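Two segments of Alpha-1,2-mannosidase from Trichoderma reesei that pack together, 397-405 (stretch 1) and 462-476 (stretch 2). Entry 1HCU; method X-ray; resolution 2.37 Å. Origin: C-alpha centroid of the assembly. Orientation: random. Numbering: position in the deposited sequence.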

# COMPACT_ATOMS: atom_id res chain seq x y z
N SER A 397 -0.61 -1.05 9.71
CA SER A 397 0.29 -1.60 10.72
C SER A 397 -0.41 -1.95 12.03
O SER A 397 -0.10 -2.97 12.64
CB SER A 397 1.46 -0.65 10.96
OG SER A 397 2.30 -0.64 9.81
N LEU A 398 -1.36 -1.12 12.45
CA LEU A 398 -2.10 -1.39 13.67
C LEU A 398 -2.85 -2.70 13.49
O LEU A 398 -2.92 -3.53 14.40
CB LEU A 398 -3.08 -0.26 13.97
CG LEU A 398 -2.42 1.07 14.36
CD1 LEU A 398 -3.48 2.17 14.37
CD2 LEU A 398 -1.75 0.94 15.72
N TYR A 399 -3.42 -2.89 12.30
CA TYR A 399 -4.16 -4.11 12.01
C TYR A 399 -3.26 -5.34 12.22
O TYR A 399 -3.64 -6.26 12.94
CB TYR A 399 -4.72 -4.07 10.59
CG TYR A 399 -5.25 -5.40 10.10
CD1 TYR A 399 -4.54 -6.13 9.15
CD2 TYR A 399 -6.43 -5.95 10.61
CE1 TYR A 399 -4.98 -7.37 8.73
CE2 TYR A 399 -6.88 -7.19 10.19
CZ TYR A 399 -6.15 -7.90 9.25
OH TYR A 399 -6.57 -9.15 8.84
N TYR A 400 -2.08 -5.35 11.60
CA TYR A 400 -1.17 -6.49 11.76
C TYR A 400 -0.79 -6.71 13.23
O TYR A 400 -0.72 -7.86 13.69
CB TYR A 400 0.12 -6.30 10.96
CG TYR A 400 0.01 -6.62 9.49
CD1 TYR A 400 -0.35 -5.64 8.56
CD2 TYR A 400 0.29 -7.91 9.01
CE1 TYR A 400 -0.42 -5.92 7.20
CE2 TYR A 400 0.21 -8.21 7.65
CZ TYR A 400 -0.14 -7.20 6.75
OH TYR A 400 -0.19 -7.46 5.40
N ALA A 401 -0.55 -5.61 13.95
CA ALA A 401 -0.18 -5.69 15.37
C ALA A 401 -1.25 -6.44 16.16
O ALA A 401 -0.94 -7.30 17.00
CB ALA A 401 0.01 -4.29 15.94
N TYR A 402 -2.52 -6.15 15.87
CA TYR A 402 -3.63 -6.81 16.54
C TYR A 402 -3.72 -8.29 16.14
O TYR A 402 -3.87 -9.16 17.00
CB TYR A 402 -4.96 -6.10 16.23
CG TYR A 402 -6.15 -6.83 16.81
CD1 TYR A 402 -6.99 -7.60 16.00
CD2 TYR A 402 -6.37 -6.84 18.19
CE1 TYR A 402 -8.00 -8.37 16.55
CE2 TYR A 402 -7.39 -7.61 18.75
CZ TYR A 402 -8.19 -8.38 17.92
OH TYR A 402 -9.16 -9.18 18.48
N ARG A 403 -3.63 -8.58 14.84
CA ARG A 403 -3.71 -9.96 14.36
C ARG A 403 -2.62 -10.86 14.92
O ARG A 403 -2.81 -12.07 15.03
CB ARG A 403 -3.64 -10.01 12.82
CG ARG A 403 -4.79 -9.32 12.10
CD ARG A 403 -6.14 -9.89 12.49
NE ARG A 403 -6.12 -11.34 12.46
CZ ARG A 403 -7.11 -12.13 12.87
NH1 ARG A 403 -8.23 -11.61 13.34
NH2 ARG A 403 -6.97 -13.44 12.82
N VAL A 404 -1.46 -10.27 15.26
CA VAL A 404 -0.38 -11.08 15.81
C VAL A 404 -0.40 -11.16 17.34
O VAL A 404 0.12 -12.12 17.90
CB VAL A 404 1.03 -10.57 15.35
CG1 VAL A 404 1.47 -9.36 16.17
CG2 VAL A 404 2.04 -11.69 15.47
N THR A 405 -0.99 -10.18 18.03
CA THR A 405 -1.03 -10.22 19.50
C THR A 405 -2.38 -10.63 20.10
O THR A 405 -2.43 -11.29 21.15
CB THR A 405 -0.69 -8.85 20.15
OG1 THR A 405 -1.71 -7.90 19.83
CG2 THR A 405 0.65 -8.34 19.68
N TYR A 462 -11.93 -1.88 8.90
CA TYR A 462 -13.03 -2.81 9.05
C TYR A 462 -12.58 -4.18 9.56
O TYR A 462 -13.14 -4.72 10.52
CB TYR A 462 -13.73 -2.99 7.71
CG TYR A 462 -14.83 -4.00 7.76
CD1 TYR A 462 -16.03 -3.73 8.41
CD2 TYR A 462 -14.68 -5.25 7.16
CE1 TYR A 462 -17.04 -4.66 8.48
CE2 TYR A 462 -15.69 -6.20 7.23
CZ TYR A 462 -16.86 -5.89 7.89
OH TYR A 462 -17.87 -6.81 7.96
N LEU A 463 -11.57 -4.75 8.90
CA LEU A 463 -11.06 -6.07 9.25
C LEU A 463 -10.56 -6.20 10.68
O LEU A 463 -10.62 -7.28 11.27
CB LEU A 463 -9.95 -6.49 8.28
CG LEU A 463 -10.42 -6.72 6.83
CD1 LEU A 463 -9.23 -7.02 5.92
CD2 LEU A 463 -11.43 -7.87 6.81
N ILE A 464 -10.07 -5.10 11.25
CA ILE A 464 -9.58 -5.17 12.61
C ILE A 464 -10.73 -5.30 13.63
O ILE A 464 -10.52 -5.77 14.75
CB ILE A 464 -8.66 -3.96 12.92
CG1 ILE A 464 -7.80 -4.28 14.15
CG2 ILE A 464 -9.48 -2.70 13.11
CD1 ILE A 464 -6.70 -3.27 14.41
N PHE A 465 -11.95 -4.93 13.23
CA PHE A 465 -13.13 -5.02 14.10
C PHE A 465 -14.08 -6.15 13.64
O PHE A 465 -14.95 -6.59 14.39
CB PHE A 465 -13.91 -3.69 14.11
CG PHE A 465 -13.09 -2.48 14.51
CD1 PHE A 465 -12.45 -2.43 15.75
CD2 PHE A 465 -12.97 -1.38 13.65
CE1 PHE A 465 -11.70 -1.31 16.12
CE2 PHE A 465 -12.22 -0.26 14.01
CZ PHE A 465 -11.59 -0.22 15.25
N ALA A 466 -13.88 -6.61 12.41
CA ALA A 466 -14.71 -7.65 11.79
C ALA A 466 -14.55 -9.07 12.32
O ALA A 466 -13.66 -9.36 13.12
CB ALA A 466 -14.49 -7.65 10.27
N GLU A 467 -15.43 -9.95 11.84
CA GLU A 467 -15.44 -11.35 12.22
C GLU A 467 -14.34 -12.10 11.47
O GLU A 467 -13.86 -11.63 10.44
CB GLU A 467 -16.80 -11.97 11.87
CG GLU A 467 -18.02 -11.25 12.45
CD GLU A 467 -18.21 -11.51 13.94
OE1 GLU A 467 -18.26 -12.70 14.35
OE2 GLU A 467 -18.32 -10.52 14.71
N GLU A 468 -13.97 -13.27 11.97
CA GLU A 468 -12.94 -14.08 11.34
C GLU A 468 -13.30 -14.53 9.92
O GLU A 468 -14.47 -14.68 9.59
CB GLU A 468 -12.65 -15.32 12.19
CG GLU A 468 -11.72 -15.09 13.35
CD GLU A 468 -10.38 -14.50 12.91
OE1 GLU A 468 -9.82 -14.96 11.88
OE2 GLU A 468 -9.90 -13.57 13.59
N SER A 469 -12.28 -14.74 9.10
CA SER A 469 -12.44 -15.22 7.73
C SER A 469 -11.05 -15.59 7.22
O SER A 469 -10.06 -15.40 7.92
CB SER A 469 -13.06 -14.15 6.82
OG SER A 469 -12.08 -13.24 6.33
N ASP A 470 -10.98 -16.12 6.00
CA ASP A 470 -9.70 -16.51 5.43
C ASP A 470 -8.85 -15.31 5.04
O ASP A 470 -7.64 -15.41 4.89
CB ASP A 470 -9.92 -17.40 4.20
CG ASP A 470 -10.40 -18.79 4.57
OD1 ASP A 470 -11.56 -18.92 5.01
OD2 ASP A 470 -9.61 -19.74 4.43
N VAL A 471 -9.49 -14.17 4.85
CA VAL A 471 -8.79 -12.96 4.47
C VAL A 471 -7.94 -12.42 5.62
O VAL A 471 -6.89 -11.84 5.40
CB VAL A 471 -9.79 -11.88 4.01
CG1 VAL A 471 -9.05 -10.63 3.56
CG2 VAL A 471 -10.64 -12.43 2.89
N GLN A 472 -8.41 -12.62 6.85
CA GLN A 472 -7.70 -12.16 8.04
C GLN A 472 -6.33 -12.84 8.13
O GLN A 472 -6.20 -14.03 7.86
CB GLN A 472 -8.50 -12.48 9.31
CG GLN A 472 -9.89 -11.82 9.43
CD GLN A 472 -9.85 -10.41 10.03
OE1 GLN A 472 -10.90 -9.81 10.28
NE2 GLN A 472 -8.65 -9.90 10.28
N VAL A 473 -5.30 -12.09 8.51
CA VAL A 473 -3.98 -12.70 8.62
C VAL A 473 -3.89 -13.55 9.90
O VAL A 473 -4.21 -13.09 11.00
CB VAL A 473 -2.86 -11.63 8.61
CG1 VAL A 473 -2.90 -10.85 7.29
CG2 VAL A 473 -3.02 -10.69 9.75
N GLN A 474 -3.49 -14.82 9.75
CA GLN A 474 -3.37 -15.73 10.89
C GLN A 474 -1.99 -15.66 11.53
O GLN A 474 -0.97 -15.86 10.87
CB GLN A 474 -3.65 -17.17 10.43
CG GLN A 474 -4.96 -17.36 9.67
CD GLN A 474 -6.16 -16.90 10.46
OE1 GLN A 474 -6.35 -17.29 11.61
NE2 GLN A 474 -6.99 -16.06 9.85
N ALA A 475 -1.98 -15.38 12.83
CA ALA A 475 -0.74 -15.26 13.60
C ALA A 475 0.04 -16.56 13.70
O ALA A 475 1.27 -16.55 13.79
CB ALA A 475 -1.05 -14.74 14.99
N THR A 476 -0.67 -17.68 13.71
CA THR A 476 -0.00 -18.97 13.82
C THR A 476 0.08 -19.67 12.46
O THR A 476 -0.06 -20.90 12.38
CB THR A 476 -0.72 -19.88 14.83
OG1 THR A 476 -2.05 -20.15 14.38
CG2 THR A 476 -0.77 -19.21 16.20
O HOH W 1 -9.36 -8.95 13.19
O HOH W 2 -4.29 -14.53 14.03

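Stretch 1 is helical from Ser-397 through Thr-405, the continuation of a helix that starts earlier in the chain, and its backbone amides and carbonyls are largely paired with each other in the i to i+4 pattern. Stretch 2 enters as the last part of a second helix and then runs on as loop, so the contact joins a regular helix to a largely irregular segment. The backbones come near each other at two places, with CA of Tyr-399 5.6 Å from CA of Ile-464 and CA of Val-404 4.7 Å from CA of Ala-475. Together the two stretches bury 620 Å².

At the start of stretch 2, Tyr-462 points away and makes no contact. Leu-463 points toward the helix, and its CB lies 3.7 Å from CE2 of Tyr-399. Ile-464 follows with a larger apolar contact. Its CB sits at the edge of the Tyr-399 ring, 3.8 Å from CD2, while its extended side chain (chi1 and chi2 both t) carries CD1 to the helix backbone, 3.6 Å from CA of Tyr-399. The same CD1 is 3.8 Å from CB of Tyr-402, so one methyl group packs against residues on successive turns of the helix.

From Phe-465 to Glu-467 the chain makes no contact with the helix. It returns at Glu-468, whose OE2 forms a salt bridge with NH1 of Arg-403 at 2.6 Å, reinforced by a weak hydrogen bond from NH2 of Arg-403 to the same OE2 at 3.0 Å. The carboxylate oxygen lies near the guanidinium plane, where the N-H groups point. Water 1 links the segments too, accepting from NH1 of Arg-403 at 2.9 Å and donating to O of Leu-463 at 2.8 Å.

The loop again holds back from the helix at Ser-469 and Asp-470, and Val-471 hardly touches it. In the loop itself, N of Val-471 donates to OG of Ser-469 at 3.1 Å. The side-chain amide of Gln-472 then lies over one face of the Arg-403 guanidinium and at the edge of the Tyr-399 ring.

Val-473 binds the helix through both its backbone and its side chain. Its N donates to OH of Tyr-399 at 3.2 Å, and its O accepts from NE of Arg-403 at 3.0 Å and, weakly, from NH2 of Arg-403 at 3.3 Å. An extended loop residue thus has both polar backbone atoms satisfied by side chains one helical turn apart. CG2 of Val-473 approaches CB of Arg-403 to 3.2 Å, a tight contact, and CG1 packs 4.1 Å from CE2 of Tyr-400.

Gln-474 points away, and its NE2 donates to O of Gln-472 at 3.0 Å. Ala-475 points toward the helix, placing CB 3.2 Å from O of Arg-403 and 3.8 Å from CA of Val-404. Water 2 completes this end, donating to O of Arg-403 at 3.0 Å and accepting from N of Ala-475 at 2.7 Å.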